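Long-range contacts in AlyGC (Glaciecola chathamensis, PDB 5GKD), which probably cleaves alginate by beta-elimination, as a polysaccharide lyase of family 6 with a calcium ion bound in its parallel beta-helix: residues A18-D23 and K41-K46; D23-N28 and T49-T54. All coordinates share one frame; numbering follows the deposited sequence.

Contact 1: residues A18-D23 and K41-K46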
loop_
_atom_site.group_PDB
_atom_site.type_symbol
_atom_site.label_atom_id
_atom_site.label_comp_id
_atom_site.label_asym_id
_atom_site.label_seq_id
_atom_site.Cartn_x
_atom_site.Cartn_y
_atom_site.Cartn_z
ATOM N N ALA A 18 -3.711 -0.338 -47.675
ATOM C CA ALA A 18 -3.435 1.085 -47.829
ATOM C C ALA A 18 -2.208 1.308 -48.708
ATOM O O ALA A 18 -1.202 0.617 -48.587
ATOM C CB ALA A 18 -3.242 1.733 -46.461
ATOM N N LYS A 19 -2.306 2.273 -49.606
ATOM C CA LYS A 19 -1.228 2.660 -50.496
ATOM C C LYS A 19 -0.822 4.097 -50.225
ATOM O O LYS A 19 -1.602 4.874 -49.658
ATOM C CB LYS A 19 -1.640 2.508 -51.967
ATOM C CG LYS A 19 -1.374 1.123 -52.530
ATOM C CD LYS A 19 -2.567 0.239 -52.385
ATOM C CE LYS A 19 -2.359 -1.153 -53.003
ATOM N NZ LYS A 19 -1.411 -2.035 -52.264
ATOM N N PRO A 20 0.385 4.492 -50.621
ATOM C CA PRO A 20 0.767 5.902 -50.536
ATOM C C PRO A 20 -0.317 6.821 -51.080
ATOM O O PRO A 20 -0.839 6.622 -52.175
ATOM C CB PRO A 20 2.047 5.955 -51.368
ATOM C CG PRO A 20 2.656 4.608 -51.170
ATOM C CD PRO A 20 1.479 3.661 -51.158
ATOM N N GLY A 21 -0.684 7.819 -50.283
ATOM C CA GLY A 21 -1.778 8.710 -50.601
ATOM C C GLY A 21 -3.108 8.347 -49.971
ATOM O O GLY A 21 -4.034 9.161 -50.018
ATOM N N ASP A 22 -3.244 7.157 -49.400
ATOM C CA ASP A 22 -4.511 6.788 -48.788
ATOM C C ASP A 22 -4.600 7.287 -47.349
ATOM O O ASP A 22 -3.586 7.458 -46.664
ATOM C CB ASP A 22 -4.706 5.276 -48.817
ATOM C CG ASP A 22 -4.884 4.729 -50.230
ATOM O OD1 ASP A 22 -5.268 5.471 -51.157
ATOM O OD2 ASP A 22 -4.639 3.534 -50.400
ATOM N N ASP A 23 -5.839 7.534 -46.909
ATOM C CA ASP A 23 -6.183 7.874 -45.528
ATOM C C ASP A 23 -7.005 6.737 -44.925
ATOM O O ASP A 23 -8.046 6.364 -45.471
ATOM C CB ASP A 23 -6.993 9.172 -45.450
ATOM C CG ASP A 23 -6.199 10.392 -45.859
ATOM O OD1 ASP A 23 -5.218 10.235 -46.615
ATOM O OD2 ASP A 23 -6.550 11.509 -45.424
ATOM N N LYS A 41 4.209 2.162 -45.211
ATOM C CA LYS A 41 5.265 2.894 -45.895
ATOM C C LYS A 41 4.608 3.819 -46.903
ATOM O O LYS A 41 4.230 3.405 -47.999
ATOM C CB LYS A 41 6.250 1.959 -46.567
ATOM C CG LYS A 41 6.959 1.054 -45.576
ATOM C CD LYS A 41 8.445 1.412 -45.368
ATOM C CE LYS A 41 9.148 0.479 -44.409
ATOM N NZ LYS A 41 9.057 -0.943 -44.806
ATOM N N GLY A 42 4.442 5.066 -46.513
ATOM C CA GLY A 42 4.057 6.085 -47.452
ATOM C C GLY A 42 5.227 6.522 -48.307
ATOM O O GLY A 42 6.308 5.931 -48.324
ATOM N N ASN A 43 4.991 7.631 -48.983
ATOM C CA ASN A 43 5.822 8.215 -50.014
ATOM C C ASN A 43 6.155 9.633 -49.600
ATOM O O ASN A 43 5.320 10.312 -49.008
ATOM C CB ASN A 43 5.025 8.294 -51.325
ATOM C CG ASN A 43 5.795 7.905 -52.491
ATOM O OD1 ASN A 43 6.100 6.780 -52.687
ATOM N ND2 ASN A 43 6.101 8.816 -53.327
ATOM N N GLU A 44 7.331 10.116 -49.996
ATOM C CA GLU A 44 7.640 11.522 -49.760
ATOM C C GLU A 44 6.559 12.439 -50.328
ATOM O O GLU A 44 6.158 13.411 -49.684
ATOM C CB GLU A 44 9.014 11.865 -50.340
ATOM C CG GLU A 44 9.518 13.237 -49.923
ATOM C CD GLU A 44 10.948 13.502 -50.382
ATOM O OE1 GLU A 44 11.708 12.525 -50.568
ATOM O OE2 GLU A 44 11.311 14.689 -50.552
ATOM N N ASN A 45 6.052 12.139 -51.514
ATOM C CA ASN A 45 4.951 12.935 -52.057
ATOM C C ASN A 45 3.573 12.468 -51.590
ATOM O O ASN A 45 2.622 13.258 -51.611
ATOM C CB ASN A 45 4.985 12.917 -53.593
ATOM C CG ASN A 45 6.261 13.524 -54.159
ATOM O OD1 ASN A 45 6.608 14.673 -53.861
ATOM N ND2 ASN A 45 6.978 12.744 -54.971
ATOM N N LYS A 46 3.431 11.204 -51.198
ATOM C CA LYS A 46 2.131 10.624 -50.873
ATOM C C LYS A 46 2.267 9.874 -49.560
ATOM O O LYS A 46 2.621 8.690 -49.544
ATOM C CB LYS A 46 1.645 9.695 -51.983
ATOM C CG LYS A 46 1.749 10.281 -53.376
ATOM C CD LYS A 46 0.574 9.855 -54.214
ATOM C CE LYS A 46 0.988 9.622 -55.636
ATOM N NZ LYS A 46 0.010 8.723 -56.318
#

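Contact 2: residues D23-N28 and T49-T54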
loop_
_atom_site.group_PDB
_atom_site.type_symbol
_atom_site.label_atom_id
_atom_site.label_comp_id
_atom_site.label_asym_id
_atom_site.label_seq_id
_atom_site.Cartn_x
_atom_site.Cartn_y
_atom_site.Cartn_z
ATOM N N ASP A 23 -5.839 7.534 -46.909
ATOM C CA ASP A 23 -6.183 7.874 -45.528
ATOM C C ASP A 23 -7.005 6.737 -44.925
ATOM O O ASP A 23 -8.046 6.364 -45.471
ATOM C CB ASP A 23 -6.993 9.172 -45.450
ATOM C CG ASP A 23 -6.199 10.392 -45.859
ATOM O OD1 ASP A 23 -5.218 10.235 -46.615
ATOM O OD2 ASP A 23 -6.550 11.509 -45.424
ATOM N N ILE A 24 -6.540 6.193 -43.811
ATOM C CA ILE A 24 -7.329 5.273 -43.006
ATOM C C ILE A 24 -8.070 6.113 -41.977
ATOM O O ILE A 24 -7.451 6.869 -41.225
ATOM C CB ILE A 24 -6.440 4.218 -42.335
ATOM C CG1 ILE A 24 -5.684 3.427 -43.402
ATOM C CG2 ILE A 24 -7.280 3.316 -41.431
ATOM C CD1 ILE A 24 -4.694 2.450 -42.865
ATOM N N ILE A 25 -9.392 6.010 -41.956
ATOM C CA ILE A 25 -10.240 6.907 -41.179
ATOM C C ILE A 25 -10.932 6.102 -40.082
ATOM O O ILE A 25 -11.774 5.236 -40.364
ATOM C CB ILE A 25 -11.262 7.622 -42.068
ATOM C CG1 ILE A 25 -10.559 8.445 -43.148
ATOM C CG2 ILE A 25 -12.156 8.506 -41.232
ATOM C CD1 ILE A 25 -11.539 9.171 -44.061
ATOM N N LEU A 26 -10.591 6.391 -38.829
ATOM C CA LEU A 26 -11.303 5.810 -37.697
ATOM C C LEU A 26 -12.642 6.517 -37.541
ATOM O O LEU A 26 -12.679 7.732 -37.326
ATOM C CB LEU A 26 -10.495 5.927 -36.406
ATOM C CG LEU A 26 -9.104 5.305 -36.324
ATOM C CD1 LEU A 26 -8.560 5.417 -34.886
ATOM C CD2 LEU A 26 -9.105 3.864 -36.841
ATOM N N ALA A 27 -13.727 5.752 -37.653
ATOM C CA ALA A 27 -15.072 6.284 -37.538
ATOM C C ALA A 27 -15.310 6.902 -36.162
ATOM O O ALA A 27 -14.799 6.431 -35.149
ATOM C CB ALA A 27 -16.102 5.169 -37.796
ATOM N N ASN A 28 -16.115 7.959 -36.140
ATOM C CA ASN A 28 -16.466 8.621 -34.896
ATOM C C ASN A 28 -17.029 7.618 -33.904
ATOM O O ASN A 28 -17.834 6.760 -34.259
ATOM C CB ASN A 28 -17.486 9.730 -35.158
ATOM C CG ASN A 28 -16.902 10.873 -35.942
ATOM O OD1 ASN A 28 -15.688 11.077 -35.947
ATOM N ND2 ASN A 28 -17.756 11.636 -36.598
ATOM N N THR A 49 -1.958 8.129 -44.125
ATOM C CA THR A 49 -2.515 8.869 -43.004
ATOM C C THR A 49 -3.488 7.988 -42.225
ATOM O O THR A 49 -4.265 7.231 -42.814
ATOM C CB THR A 49 -3.220 10.136 -43.514
ATOM O OG1 THR A 49 -2.272 10.974 -44.186
ATOM C CG2 THR A 49 -3.867 10.913 -42.387
ATOM N N LEU A 50 -3.411 8.066 -40.904
ATOM C CA LEU A 50 -4.409 7.541 -39.973
ATOM C C LEU A 50 -5.030 8.730 -39.260
ATOM O O LEU A 50 -4.309 9.483 -38.600
ATOM C CB LEU A 50 -3.765 6.619 -38.942
ATOM C CG LEU A 50 -4.505 5.516 -38.177
ATOM C CD1 LEU A 50 -4.031 5.410 -36.751
ATOM C CD2 LEU A 50 -6.030 5.508 -38.290
ATOM N N ARG A 51 -6.349 8.901 -39.372
ATOM C CA ARG A 51 -6.964 10.087 -38.791
ATOM C C ARG A 51 -8.379 9.781 -38.321
ATOM O O ARG A 51 -9.026 8.847 -38.784
ATOM C CB ARG A 51 -6.974 11.270 -39.772
ATOM C CG ARG A 51 -7.239 10.884 -41.191
ATOM C CD ARG A 51 -7.343 12.092 -42.142
ATOM N NE ARG A 51 -8.701 12.587 -42.073
ATOM C CZ ARG A 51 -9.578 12.551 -43.061
ATOM N NH1 ARG A 51 -9.250 12.097 -44.252
ATOM N NH2 ARG A 51 -10.790 13.006 -42.840
ATOM N N GLY A 52 -8.853 10.586 -37.382
ATOM C CA GLY A 52 -10.221 10.458 -36.932
ATOM C C GLY A 52 -11.167 11.087 -37.940
ATOM O O GLY A 52 -10.857 12.102 -38.563
ATOM N N GLN A 53 -12.329 10.449 -38.107
ATOM C CA GLN A 53 -13.350 10.941 -39.026
ATOM C C GLN A 53 -13.680 12.402 -38.763
ATOM O O GLN A 53 -13.656 13.233 -39.674
ATOM C CB GLN A 53 -14.608 10.082 -38.893
ATOM C CG GLN A 53 -15.709 10.420 -39.874
ATOM C CD GLN A 53 -16.983 9.635 -39.597
ATOM O OE1 GLN A 53 -17.050 8.835 -38.673
ATOM N NE2 GLN A 53 -18.003 9.882 -40.390
ATOM N N THR A 54 -13.974 12.732 -37.514
ATOM C CA THR A 54 -14.199 14.108 -37.089
ATOM C C THR A 54 -13.320 14.370 -35.878
ATOM O O THR A 54 -13.624 13.851 -34.787
ATOM C CB THR A 54 -15.652 14.364 -36.718
ATOM O OG1 THR A 54 -16.502 14.025 -37.818
ATOM C CG2 THR A 54 -15.836 15.830 -36.339
HETATM O O HOH W 1 -2.301 10.239 -46.947
#

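Contact 1: residues A18-D23 and K41-K46
At one end of the parallel beta-helix, the type II turn Lys19-Asp22, which leads from helix 8-17 into strand 23-26, meets the loop joining strands 35-41 and 48-52, and Pro20 is its main point of touch. The pyrrolidine ring turns its CB and CG to the second loop. Pro20 CB lies 3.3 Å from the backbone Lys46 O and also meets Asn43 CB at 3.8 Å, while Pro20 CG reaches Lys41 O at 3.7 Å. Next in the turn, Gly21 is met by the base of the Lys46 side chain, with Gly21 N 3.4 Å from Lys46 CB. Lys46 CG stands anti to its own carbonyl carbon (chi1 -48°), and the chain, bent at chi2 and chi3, then carries its ammonium away from the turn. Gly21 has a positive phi of 96°, where a side chain would press on the preceding carbonyl and, in addition, on Lys46 CD.

Each loop is braced from within. Asp22 N bonds to Lys19 O across the turn, and Lys19 N donates to Asp22 OD2 at 2.8 Å, approaching from above the carboxylate plane. The second carboxylate oxygen, Asp22 OD1, takes the N-terminal amine of Ala1. In the second loop, Asn43 N bonds to Lys46 O at 2.7 Å, which helps hold the carbonyl that Pro20 CB touches. The meeting therefore sets Pro20 ring carbons against carbonyl oxygens and Asn43 CB, and the Lys46 stem against the Pro20-Gly21 peptide; a backbone bond of Gly21 with Pro47 ties turn and loop just past Lys46.

Contact 2: residues D23-N28 and T49-T54
Asp23 and Arg51 form a salt bridge across two parallel strands: Arg51 NH1 donates to the anti lone pair of Asp23 OD2 at 3.0 Å, the oxygen lying near the guanidinium plane. A single N-H makes the bond, with the carboxylate and guanidinium planes 81° apart. The Arg51 chain is bent at chi3, and Ile25 CD1 covers one guanidinium face, 3.7 Å from Arg51 NH1. Asp23 OD1 shares a water with Thr49 OG1.

Past the strands, Asn28 and Gln53 cross at about a right angle with their amides stacked, planes 18° apart. Gln53 OE1, on a chain extended beyond CG, accepts Asn28 N at 2.8 Å, nearly straight at 174°. Asn28 OD1 takes Thr54 N at 2.9 Å on a lone pair, and Asn28 ND2 gives an in-plane bond to Thr54 OG1 at 3.0 Å. An alanine at Asn28 would probably leave Thr54 N and OG1 without these partners and strip the Gln53 amide of the group stacked on it.

Between these polar ends runs a parallel ladder: Ile24 N to Thr49 O, Arg51 N to Ile24 O, Leu26 N to Arg51 O, and Gln53 N to Leu26 O. On the face of Ile24, Leu26 and Leu50, Leu50 CD2 packs on Leu26 CG at 3.7 Å.

Strand 2-5 flanks strand 23-26 on its other edge, and strand 73-81 follows strand 48-52, its Ile74 touching Thr49 and its Ser76 touching Arg51. Leu26 also meets Leu78 and Val58, so its side chain reaches strands 73-81 and 58-62 of the beta-helix.

Overall arrangement
Both contacts lie near the N-terminal end of the beta-helix, with centres about 15 Å apart, and share Asp23, where the turn of 18-23 becomes strand. Contact 1 is a surface meeting of loops that lead into strands 23-26 and 48-52; contact 2 is the pairing of those strands, partly buried, with the aliphatic residues inside. A probable hydrogen bond from Thr49 N to Asp22 O (3.1 Å) continues the pairing toward contact 1, while Ala18 packs against Ile24. Between its two segments contact 1 is van der Waals touch, with no clear hydrogen bond. Contact 2 combines regular backbone bonding, a buried aliphatic face, and charged or amide side-chain bonds on its more exposed parts.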